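Local structure of unsaturated glucuronyl hydrolase (Streptococcus agalactiae, 2ZZR) at residues Phe46-Pro51 against Asn70-Thr74; Thr55-Tyr60 against Ile352-Pro356; Leu357-Tyr363 against Glu373-Asp379. The protein hydrolyses unsaturated chondroitin, hyaluronan and heparin disaccharides, releasing the unsaturated uronic acid from their nonreducing end. All coordinates share one frame; numbering follows the deposited sequence.

Interaction 1 (Phe46-Pro51 against Asn70-Thr74)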
loop_
_atom_site.group_PDB
_atom_site.type_symbol
_atom_site.label_atom_id
_atom_site.label_comp_id
_atom_site.label_asym_id
_atom_site.label_seq_id
_atom_site.Cartn_x
_atom_site.Cartn_y
_atom_site.Cartn_z
ATOM N N PHE A 46 14.086 0.010 -18.433
ATOM C CA PHE A 46 14.567 -0.808 -17.318
ATOM C C PHE A 46 15.153 -2.152 -17.732
ATOM O O PHE A 46 16.019 -2.683 -17.041
ATOM C CB PHE A 46 13.470 -1.001 -16.253
ATOM C CG PHE A 46 13.009 0.285 -15.627
ATOM C CD1 PHE A 46 13.915 1.120 -14.979
ATOM C CD2 PHE A 46 11.673 0.670 -15.690
ATOM C CE1 PHE A 46 13.503 2.313 -14.410
ATOM C CE2 PHE A 46 11.250 1.870 -15.121
ATOM C CZ PHE A 46 12.169 2.692 -14.481
ATOM N N GLY A 47 14.688 -2.695 -18.856
ATOM C CA GLY A 47 15.076 -4.044 -19.265
ATOM C C GLY A 47 14.676 -5.078 -18.225
ATOM O O GLY A 47 13.509 -5.149 -17.825
ATOM N N GLU A 48 15.648 -5.867 -17.779
ATOM C CA GLU A 48 15.417 -6.859 -16.726
ATOM C C GLU A 48 15.675 -6.289 -15.327
ATOM O O GLU A 48 15.555 -6.995 -14.323
ATOM C CB GLU A 48 16.234 -8.133 -16.981
ATOM C CG GLU A 48 15.625 -9.011 -18.090
ATOM C CD GLU A 48 16.282 -10.376 -18.243
ATOM O OE1 GLU A 48 16.760 -10.951 -17.241
ATOM O OE2 GLU A 48 16.303 -10.889 -19.383
ATOM N N GLU A 49 16.018 -5.005 -15.271
ATOM C CA GLU A 49 16.265 -4.336 -13.999
ATOM C C GLU A 49 15.026 -3.559 -13.543
ATOM O O GLU A 49 13.935 -3.773 -14.077
ATOM C CB GLU A 49 17.522 -3.469 -14.080
ATOM C CG GLU A 49 18.792 -4.310 -14.196
ATOM C CD GLU A 49 20.059 -3.533 -13.902
ATOM O OE1 GLU A 49 20.333 -2.547 -14.621
ATOM O OE2 GLU A 49 20.787 -3.924 -12.956
ATOM N N TYR A 50 15.189 -2.679 -12.553
ATOM C CA TYR A 50 14.044 -2.115 -11.826
ATOM C C TYR A 50 14.146 -0.609 -11.627
ATOM O O TYR A 50 15.253 -0.065 -11.563
ATOM C CB TYR A 50 13.902 -2.807 -10.455
ATOM C CG TYR A 50 13.695 -4.295 -10.549
ATOM C CD1 TYR A 50 14.780 -5.162 -10.713
ATOM C CD2 TYR A 50 12.412 -4.847 -10.489
ATOM C CE1 TYR A 50 14.595 -6.533 -10.821
ATOM C CE2 TYR A 50 12.218 -6.224 -10.588
ATOM C CZ TYR A 50 13.315 -7.057 -10.757
ATOM O OH TYR A 50 13.135 -8.416 -10.860
ATOM N N PRO A 51 12.990 0.078 -11.522
ATOM C CA PRO A 51 13.018 1.483 -11.136
ATOM C C PRO A 51 13.525 1.615 -9.711
ATOM O O PRO A 51 13.307 0.713 -8.893
ATOM C CB PRO A 51 11.543 1.904 -11.192
ATOM C CG PRO A 51 10.764 0.636 -11.118
ATOM C CD PRO A 51 11.618 -0.410 -11.760
ATOM N N ASN A 70 10.934 -3.229 -5.361
ATOM C CA ASN A 70 11.043 -3.885 -6.678
ATOM C C ASN A 70 9.754 -4.550 -7.163
ATOM O O ASN A 70 9.466 -4.539 -8.363
ATOM C CB ASN A 70 12.172 -4.906 -6.694
ATOM C CG ASN A 70 13.512 -4.277 -6.412
ATOM O OD1 ASN A 70 14.255 -3.919 -7.335
ATOM N ND2 ASN A 70 13.822 -4.117 -5.137
ATOM N N GLY A 71 8.996 -5.111 -6.227
ATOM C CA GLY A 71 7.734 -5.802 -6.528
ATOM C C GLY A 71 6.662 -4.918 -7.140
ATOM O O GLY A 71 5.804 -5.415 -7.877
ATOM N N PHE A 72 6.703 -3.616 -6.839
ATOM C CA PHE A 72 5.731 -2.660 -7.376
ATOM C C PHE A 72 5.874 -2.486 -8.885
ATOM O O PHE A 72 4.880 -2.297 -9.584
ATOM C CB PHE A 72 5.821 -1.302 -6.669
ATOM C CG PHE A 72 5.439 -1.350 -5.217
ATOM C CD1 PHE A 72 4.142 -1.706 -4.832
ATOM C CD2 PHE A 72 6.372 -1.040 -4.229
ATOM C CE1 PHE A 72 3.781 -1.752 -3.484
ATOM C CE2 PHE A 72 6.021 -1.088 -2.878
ATOM C CZ PHE A 72 4.726 -1.443 -2.507
ATOM N N TRP A 73 7.108 -2.567 -9.381
ATOM C CA TRP A 73 7.357 -2.550 -10.825
ATOM C C TRP A 73 6.678 -3.750 -11.501
ATOM O O TRP A 73 5.877 -3.577 -12.426
ATOM C CB TRP A 73 8.866 -2.528 -11.118
ATOM C CG TRP A 73 9.219 -2.847 -12.554
ATOM C CD1 TRP A 73 9.928 -3.926 -13.002
ATOM C CD2 TRP A 73 8.866 -2.084 -13.722
ATOM N NE1 TRP A 73 10.047 -3.881 -14.374
ATOM C CE2 TRP A 73 9.404 -2.765 -14.841
ATOM C CE3 TRP A 73 8.156 -0.891 -13.929
ATOM C CZ2 TRP A 73 9.249 -2.294 -16.153
ATOM C CZ3 TRP A 73 7.999 -0.419 -15.240
ATOM C CH2 TRP A 73 8.548 -1.124 -16.332
ATOM N N THR A 74 6.986 -4.951 -11.019
ATOM C CA THR A 74 6.388 -6.186 -11.533
ATOM C C THR A 74 4.859 -6.136 -11.424
ATOM O O THR A 74 4.154 -6.560 -12.343
ATOM C CB THR A 74 6.932 -7.430 -10.811
ATOM O OG1 THR A 74 8.364 -7.344 -10.704
ATOM C CG2 THR A 74 6.556 -8.712 -11.572
HETATM O O HOH W 1 12.238 -5.466 -15.386
#

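Interaction 2 (Thr55-Tyr60 against Ile352-Pro356)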
loop_
_atom_site.group_PDB
_atom_site.type_symbol
_atom_site.label_atom_id
_atom_site.label_comp_id
_atom_site.label_asym_id
_atom_site.label_seq_id
_atom_site.Cartn_x
_atom_site.Cartn_y
_atom_site.Cartn_z
ATOM N N THR A 55 11.561 8.774 -8.324
ATOM C CA THR A 55 12.181 9.425 -9.474
ATOM C C THR A 55 13.121 10.538 -9.010
ATOM O O THR A 55 13.083 10.956 -7.845
ATOM C CB THR A 55 11.123 10.031 -10.423
ATOM O OG1 THR A 55 10.377 11.037 -9.732
ATOM C CG2 THR A 55 10.162 8.951 -10.963
ATOM N N PHE A 56 13.962 11.001 -9.936
ATOM C CA PHE A 56 14.876 12.124 -9.721
ATOM C C PHE A 56 14.604 13.102 -10.847
ATOM O O PHE A 56 14.842 12.782 -12.016
ATOM C CB PHE A 56 16.329 11.651 -9.793
ATOM C CG PHE A 56 16.707 10.661 -8.724
ATOM C CD1 PHE A 56 17.343 11.090 -7.560
ATOM C CD2 PHE A 56 16.441 9.300 -8.883
ATOM C CE1 PHE A 56 17.700 10.181 -6.566
ATOM C CE2 PHE A 56 16.790 8.380 -7.892
ATOM C CZ PHE A 56 17.426 8.821 -6.732
ATOM N N ASN A 57 14.091 14.280 -10.498
ATOM C CA ASN A 57 13.585 15.233 -11.492
ATOM C C ASN A 57 12.584 14.553 -12.443
ATOM O O ASN A 57 12.597 14.766 -13.663
ATOM C CB ASN A 57 14.743 15.910 -12.245
ATOM C CG ASN A 57 15.694 16.655 -11.312
ATOM O OD1 ASN A 57 16.914 16.495 -11.396
ATOM N ND2 ASN A 57 15.137 17.463 -10.409
ATOM N N ASN A 58 11.742 13.706 -11.849
ATOM C CA ASN A 58 10.698 12.935 -12.547
ATOM C C ASN A 58 11.173 11.847 -13.508
ATOM O O ASN A 58 10.388 11.326 -14.309
ATOM C CB ASN A 58 9.642 13.858 -13.167
ATOM C CG ASN A 58 8.746 14.476 -12.117
ATOM O OD1 ASN A 58 8.463 13.851 -11.091
ATOM N ND2 ASN A 58 8.304 15.706 -12.354
ATOM N N ILE A 59 12.445 11.477 -13.390
ATOM C CA ILE A 59 12.999 10.345 -14.123
ATOM C C ILE A 59 13.564 9.301 -13.152
ATOM O O ILE A 59 14.456 9.603 -12.348
ATOM C CB ILE A 59 14.108 10.797 -15.135
ATOM C CG1 ILE A 59 13.567 11.852 -16.123
ATOM C CG2 ILE A 59 14.739 9.595 -15.836
ATOM C CD1 ILE A 59 12.467 11.364 -17.078
ATOM N N TYR A 60 13.038 8.078 -13.222
ATOM C CA TYR A 60 13.574 6.970 -12.435
ATOM C C TYR A 60 15.014 6.696 -12.830
ATOM O O TYR A 60 15.387 6.865 -13.988
ATOM C CB TYR A 60 12.785 5.685 -12.675
ATOM C CG TYR A 60 11.450 5.600 -11.979
ATOM C CD1 TYR A 60 11.370 5.487 -10.586
ATOM C CD2 TYR A 60 10.263 5.598 -12.714
ATOM C CE1 TYR A 60 10.135 5.396 -9.945
ATOM C CE2 TYR A 60 9.024 5.508 -12.081
ATOM C CZ TYR A 60 8.971 5.410 -10.701
ATOM O OH TYR A 60 7.751 5.321 -10.074
ATOM N N ILE A 352 8.102 9.895 -22.002
ATOM C CA ILE A 352 9.527 9.680 -22.279
ATOM C C ILE A 352 10.121 8.692 -21.270
ATOM O O ILE A 352 9.579 8.517 -20.174
ATOM C CB ILE A 352 10.349 11.004 -22.315
ATOM C CG1 ILE A 352 10.267 11.755 -20.986
ATOM C CG2 ILE A 352 9.893 11.904 -23.472
ATOM C CD1 ILE A 352 11.367 12.787 -20.784
ATOM N N ALA A 353 11.227 8.055 -21.653
ATOM C CA ALA A 353 11.864 7.009 -20.853
ATOM C C ALA A 353 12.105 7.427 -19.402
ATOM O O ALA A 353 12.645 8.503 -19.135
ATOM C CB ALA A 353 13.172 6.555 -21.510
ATOM N N GLY A 354 11.666 6.577 -18.475
ATOM C CA GLY A 354 11.907 6.784 -17.047
ATOM C C GLY A 354 10.903 7.627 -16.279
ATOM O O GLY A 354 11.028 7.771 -15.064
ATOM N N ARG A 355 9.916 8.197 -16.971
ATOM C CA ARG A 355 8.849 8.948 -16.302
ATOM C C ARG A 355 7.981 7.983 -15.487
ATOM O O ARG A 355 7.874 6.804 -15.833
ATOM C CB ARG A 355 7.977 9.704 -17.313
ATOM C CG ARG A 355 8.665 10.861 -18.048
ATOM C CD ARG A 355 8.722 12.146 -17.245
ATOM N NE ARG A 355 7.414 12.784 -17.081
ATOM C CZ ARG A 355 7.231 13.998 -16.574
ATOM N NH1 ARG A 355 6.006 14.494 -16.458
ATOM N NH2 ARG A 355 8.272 14.724 -16.187
ATOM N N PRO A 356 7.370 8.482 -14.392
ATOM C CA PRO A 356 6.461 7.658 -13.605
ATOM C C PRO A 356 5.041 7.723 -14.168
ATOM O O PRO A 356 4.765 8.526 -15.059
ATOM C CB PRO A 356 6.507 8.326 -12.231
ATOM C CG PRO A 356 6.702 9.769 -12.535
ATOM C CD PRO A 356 7.504 9.838 -13.827
HETATM O O HOH W 2 11.236 14.845 -16.215
#

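Interaction 3 (Leu357-Tyr363 against Glu373-Asp379)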
loop_
_atom_site.group_PDB
_atom_site.type_symbol
_atom_site.label_atom_id
_atom_site.label_comp_id
_atom_site.label_asym_id
_atom_site.label_seq_id
_atom_site.Cartn_x
_atom_site.Cartn_y
_atom_site.Cartn_z
ATOM N N LEU A 357 4.149 6.883 -13.654
ATOM C CA LEU A 357 2.744 6.943 -14.042
ATOM C C LEU A 357 2.056 8.126 -13.378
ATOM O O LEU A 357 1.144 8.736 -13.949
ATOM C CB LEU A 357 2.030 5.640 -13.656
ATOM C CG LEU A 357 2.608 4.310 -14.144
ATOM C CD1 LEU A 357 1.674 3.180 -13.777
ATOM C CD2 LEU A 357 2.855 4.340 -15.664
ATOM N N LEU A 358 2.515 8.445 -12.168
ATOM C CA LEU A 358 1.873 9.410 -11.292
ATOM C C LEU A 358 2.929 10.345 -10.703
ATOM O O LEU A 358 3.959 9.891 -10.207
ATOM C CB LEU A 358 1.134 8.661 -10.168
ATOM C CG LEU A 358 0.272 9.424 -9.154
ATOM C CD1 LEU A 358 -0.995 9.992 -9.780
ATOM C CD2 LEU A 358 -0.086 8.515 -7.975
ATOM N N LEU A 359 2.663 11.646 -10.766
ATOM C CA LEU A 359 3.595 12.655 -10.272
ATOM C C LEU A 359 3.242 13.108 -8.857
ATOM O O LEU A 359 2.190 12.754 -8.330
ATOM C CB LEU A 359 3.615 13.860 -11.220
ATOM C CG LEU A 359 4.001 13.628 -12.687
ATOM C CD1 LEU A 359 3.685 14.860 -13.537
ATOM C CD2 LEU A 359 5.461 13.241 -12.827
ATOM N N HIS A 360 4.142 13.884 -8.255
ATOM C CA HIS A 360 3.902 14.590 -6.995
ATOM C C HIS A 360 3.653 13.691 -5.779
ATOM O O HIS A 360 2.669 13.857 -5.056
ATOM C CB HIS A 360 2.808 15.662 -7.156
ATOM C CG HIS A 360 3.009 16.546 -8.349
ATOM N ND1 HIS A 360 4.053 17.444 -8.441
ATOM C CD2 HIS A 360 2.308 16.663 -9.502
ATOM C CE1 HIS A 360 3.983 18.079 -9.598
ATOM N NE2 HIS A 360 2.934 17.623 -10.262
ATOM N N GLY A 361 4.559 12.739 -5.576
ATOM C CA GLY A 361 4.613 11.963 -4.338
ATOM C C GLY A 361 5.715 12.500 -3.441
ATOM O O GLY A 361 6.515 13.342 -3.867
ATOM N N VAL A 362 5.734 12.036 -2.194
ATOM C CA VAL A 362 6.838 12.302 -1.271
ATOM C C VAL A 362 7.220 10.997 -0.588
ATOM O O VAL A 362 6.404 10.374 0.094
ATOM C CB VAL A 362 6.500 13.391 -0.218
ATOM C CG1 VAL A 362 7.627 13.517 0.820
ATOM C CG2 VAL A 362 6.274 14.738 -0.892
ATOM N N TYR A 363 8.465 10.583 -0.804
ATOM C CA TYR A 363 8.989 9.356 -0.224
ATOM C C TYR A 363 9.363 9.569 1.248
ATOM O O TYR A 363 8.716 9.019 2.139
ATOM C CB TYR A 363 10.163 8.853 -1.070
ATOM C CG TYR A 363 10.854 7.577 -0.624
ATOM C CD1 TYR A 363 10.291 6.719 0.328
ATOM C CD2 TYR A 363 12.073 7.212 -1.191
ATOM C CE1 TYR A 363 10.939 5.544 0.710
ATOM C CE2 TYR A 363 12.722 6.050 -0.818
ATOM C CZ TYR A 363 12.155 5.220 0.126
ATOM O OH TYR A 363 12.804 4.063 0.488
ATOM N N GLU A 373 8.300 13.925 -6.197
ATOM C CA GLU A 373 8.777 13.030 -7.233
ATOM C C GLU A 373 7.756 11.913 -7.404
ATOM O O GLU A 373 6.988 11.626 -6.488
ATOM C CB GLU A 373 10.111 12.411 -6.815
ATOM C CG GLU A 373 11.259 13.408 -6.644
ATOM C CD GLU A 373 11.879 13.841 -7.965
ATOM O OE1 GLU A 373 12.774 14.714 -7.929
ATOM O OE2 GLU A 373 11.491 13.307 -9.031
ATOM N N GLY A 374 7.755 11.276 -8.570
ATOM C CA GLY A 374 7.027 10.030 -8.730
ATOM C C GLY A 374 7.674 8.953 -7.874
ATOM O O GLY A 374 8.873 9.015 -7.568
ATOM N N ASN A 375 6.882 7.973 -7.462
ATOM C CA ASN A 375 7.436 6.805 -6.787
ATOM C C ASN A 375 6.712 5.540 -7.230
ATOM O O ASN A 375 5.583 5.603 -7.738
ATOM C CB ASN A 375 7.499 6.975 -5.255
ATOM C CG ASN A 375 6.150 7.312 -4.628
ATOM O OD1 ASN A 375 5.998 8.323 -3.934
ATOM N ND2 ASN A 375 5.172 6.455 -4.852
ATOM N N ILE A 376 7.377 4.405 -7.074
ATOM C CA ILE A 376 6.905 3.183 -7.722
ATOM C C ILE A 376 5.678 2.566 -7.040
ATOM O O ILE A 376 4.843 1.953 -7.712
ATOM C CB ILE A 376 8.053 2.161 -7.954
ATOM C CG1 ILE A 376 7.629 1.045 -8.927
ATOM C CG2 ILE A 376 8.596 1.609 -6.623
ATOM C CD1 ILE A 376 7.169 1.564 -10.305
ATOM N N TRP A 377 5.555 2.737 -5.723
ATOM C CA TRP A 377 4.340 2.256 -5.039
ATOM C C TRP A 377 3.126 3.135 -5.373
ATOM O O TRP A 377 2.010 2.633 -5.521
ATOM C CB TRP A 377 4.546 2.122 -3.517
ATOM C CG TRP A 377 4.944 3.400 -2.859
ATOM C CD1 TRP A 377 4.120 4.308 -2.255
ATOM C CD2 TRP A 377 6.273 3.922 -2.746
ATOM N NE1 TRP A 377 4.860 5.371 -1.773
ATOM C CE2 TRP A 377 6.183 5.154 -2.059
ATOM C CE3 TRP A 377 7.533 3.465 -3.161
ATOM C CZ2 TRP A 377 7.306 5.938 -1.777
ATOM C CZ3 TRP A 377 8.649 4.247 -2.882
ATOM C CH2 TRP A 377 8.523 5.471 -2.202
ATOM N N GLY A 378 3.349 4.440 -5.511
ATOM C CA GLY A 378 2.301 5.359 -5.957
ATOM C C GLY A 378 1.834 5.006 -7.358
ATOM O O GLY A 378 0.633 4.987 -7.630
ATOM N N ASP A 379 2.784 4.705 -8.242
ATOM C CA ASP A 379 2.454 4.233 -9.592
ATOM C C ASP A 379 1.631 2.955 -9.528
ATOM O O ASP A 379 0.598 2.836 -10.200
ATOM C CB ASP A 379 3.724 3.952 -10.392
ATOM C CG ASP A 379 4.422 5.215 -10.858
ATOM O OD1 ASP A 379 3.963 6.335 -10.537
ATOM O OD2 ASP A 379 5.447 5.076 -11.563
HETATM O O HOH W 3 4.141 8.058 -8.257
#

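Interaction 1 (Phe46-Pro51 against Asn70-Thr74)
An aromatic cluster of Phe46, Tyr50 and Trp73 joins the turn after helix 25-46 to the first turns of helix 70-84. The indole is its centre. Phe46 meets it in a T-shaped pair, pointing its ring edge at the six-membered ring of Trp73 with the planes at 71°, and Phe46 CD2 comes 3.7 Å from Trp73 CH2. Pro51, a compact, rigid proline ring, brings its CD to 3.5 Å from Trp73 CG, beside the five-membered ring. Trp73 reaches them because its CG lies anti to the backbone N (chi1 166°), which swings the indole off the helix toward the 46-51 segment. Tyr50 approaches obliquely, bringing CD2 to 3.7 Å from Trp73 CD1, while Asn70 lays its CB over a face of the tyrosine ring in a CH-pi contact, 4.2 Å from the ring centroid. In the alpha-barrel fold of this family 88 hydrolase, the contact ties one helix to the next through the beta hairpin inserted between them. The chain leaves helix 25-46 at Gly47, whose positive phi suits glycine, in a type II' turn closed by the bond from Glu49 N to Phe46 O. Trp73 also has a polar edge: its NE1 donates to water 1 at 2.9 Å, and this water lies 2.8 Å from Gly47 O and 2.7 Å from Glu49 O, linking the buried indole N-H to the turn. The indole also touches Leu39 and Ile43 of helix 25-46.

Interaction 2 (Thr55-Tyr60 against Ile352-Pro356)
Tyr60 lays one side of its ring obliquely along Pro356, CE2 standing 3.8 Å from Pro356 CB, an apolar match between an aromatic ring and a saturated one. Thr55 adds a methyl to the same proline, its CG2 3.9 Å from Pro356 CG, and that methyl also sits over the centre of a Tyr60 ring face. Threonine suits the place because its methyl can pack here while the hydroxyl turns to Glu373. The backbones are joined by one nearly straight hydrogen bond, Tyr60 N to Gly354 O, 2.7 Å long with an angle of 171° at the hydrogen. Gly354 takes positive phi in the type II turn from Ile352 to Arg355, and a CB on it would run into Ile59 CG2; a residue without a side chain fits both demands. Ile59 sends CD1 to 3.8 Å from Arg355 CD and 4.1 Å from Ile352 CD1. Segment 55-60 is the tip of the hairpin of strands 50-56 and 59-63, closed by a type I' turn in which Asn57 and Asn58 both have positive phi, a conformation asparagine tolerates well. The arginine chain, bent at chi2 and chi3, curls back over this tip, so that NH2 lies 3.4 Å from Asn58 CB and donates to water 2 at 3.0 Å, a water that in turn donates to Asn57 O; Arg355 NE is hydrogen-bonded to Asn348. Asn58 O is buried without a conventional partner, and Arg355 CA approaches it at 3.5 Å in a straight CA-H...O contact, so weakly polarised C-H groups may partly compensate this carbonyl.

Interaction 3 (Leu357-Tyr363 against Glu373-Asp379)
Asp379 OD1 receives the backbone N-H of Leu358 at 3.0 Å and lies 2.9 Å from water 3. The other oxygen, OD2, takes Leu357 N at 3.1 Å along a straighter path (166° at the hydrogen, against 140° for Leu358) and also bonds Tyr60 OH. Both amides come from above the carboxylate plane, so the two successive N-H groups sit over one side of the group and hold its rotation. An aspartate suits the place: its short chain keeps the carboxylate close to its own helix, and two oxygens can serve two adjacent amides. Asp379 lies in the first turn of helix 376-390, whose positive end would probably favour a negative charge there. Water 3 extends the grip, accepting from Asn375 N at the N-cap position and lying 2.7 Å from Leu358 O. Leu358 meanwhile rests CD2 against Gly378 O. Farther along, Gly361 and Glu373 form an antiparallel hydrogen-bonded pair, with Gly361 N to Glu373 O at 2.8 Å and Glu373 N to Gly361 O at 3.0 Å; glycine fits here because Asn375 and Glu373 O crowd the side on which a side chain would stand. At the far end the edge of Trp377 points at the face of Tyr363, CH2 standing 3.3 Å from Tyr363 CD1 with the planes at 63°. Tyr363 CG is carried away from the backbone N, turning one ring face to the tryptophan, whose CH2 stands near the rim. Arg246, assigned to substrate binding, is bonded to Val362 O and Tyr363 O, and the loop between the segments carries Ser364 and Ser367, also substrate-binding: a loop closed by an antiparallel bridge, leading into the last helix beside the substrate pocket of a family 88 alpha barrel.

The three interactions touch one another pairwise, and the hairpin of strands 50-56 and 59-63 is common to the first two. Interactions 1 and 2 meet where Phe46 CZ packs 3.5 Å from Tyr60 CB. Interaction 2 is bonded to interaction 3 at two points, Thr55 OG1 to Glu373 OE2 (2.6 Å) and Tyr60 OH to Asp379 OD2 (2.8 Å). Interaction 1 meets interaction 3 directly through Phe72 CE2 and Trp377 CB, 3.6 Å apart. Two of the contacts lie near the active site: in interaction 3 the side chains of Trp377 and substrate-binding Arg246 are about 3 Å apart, and in interaction 1 the Asn70 side chain is about 9 Å from that of the nucleophile Asp114.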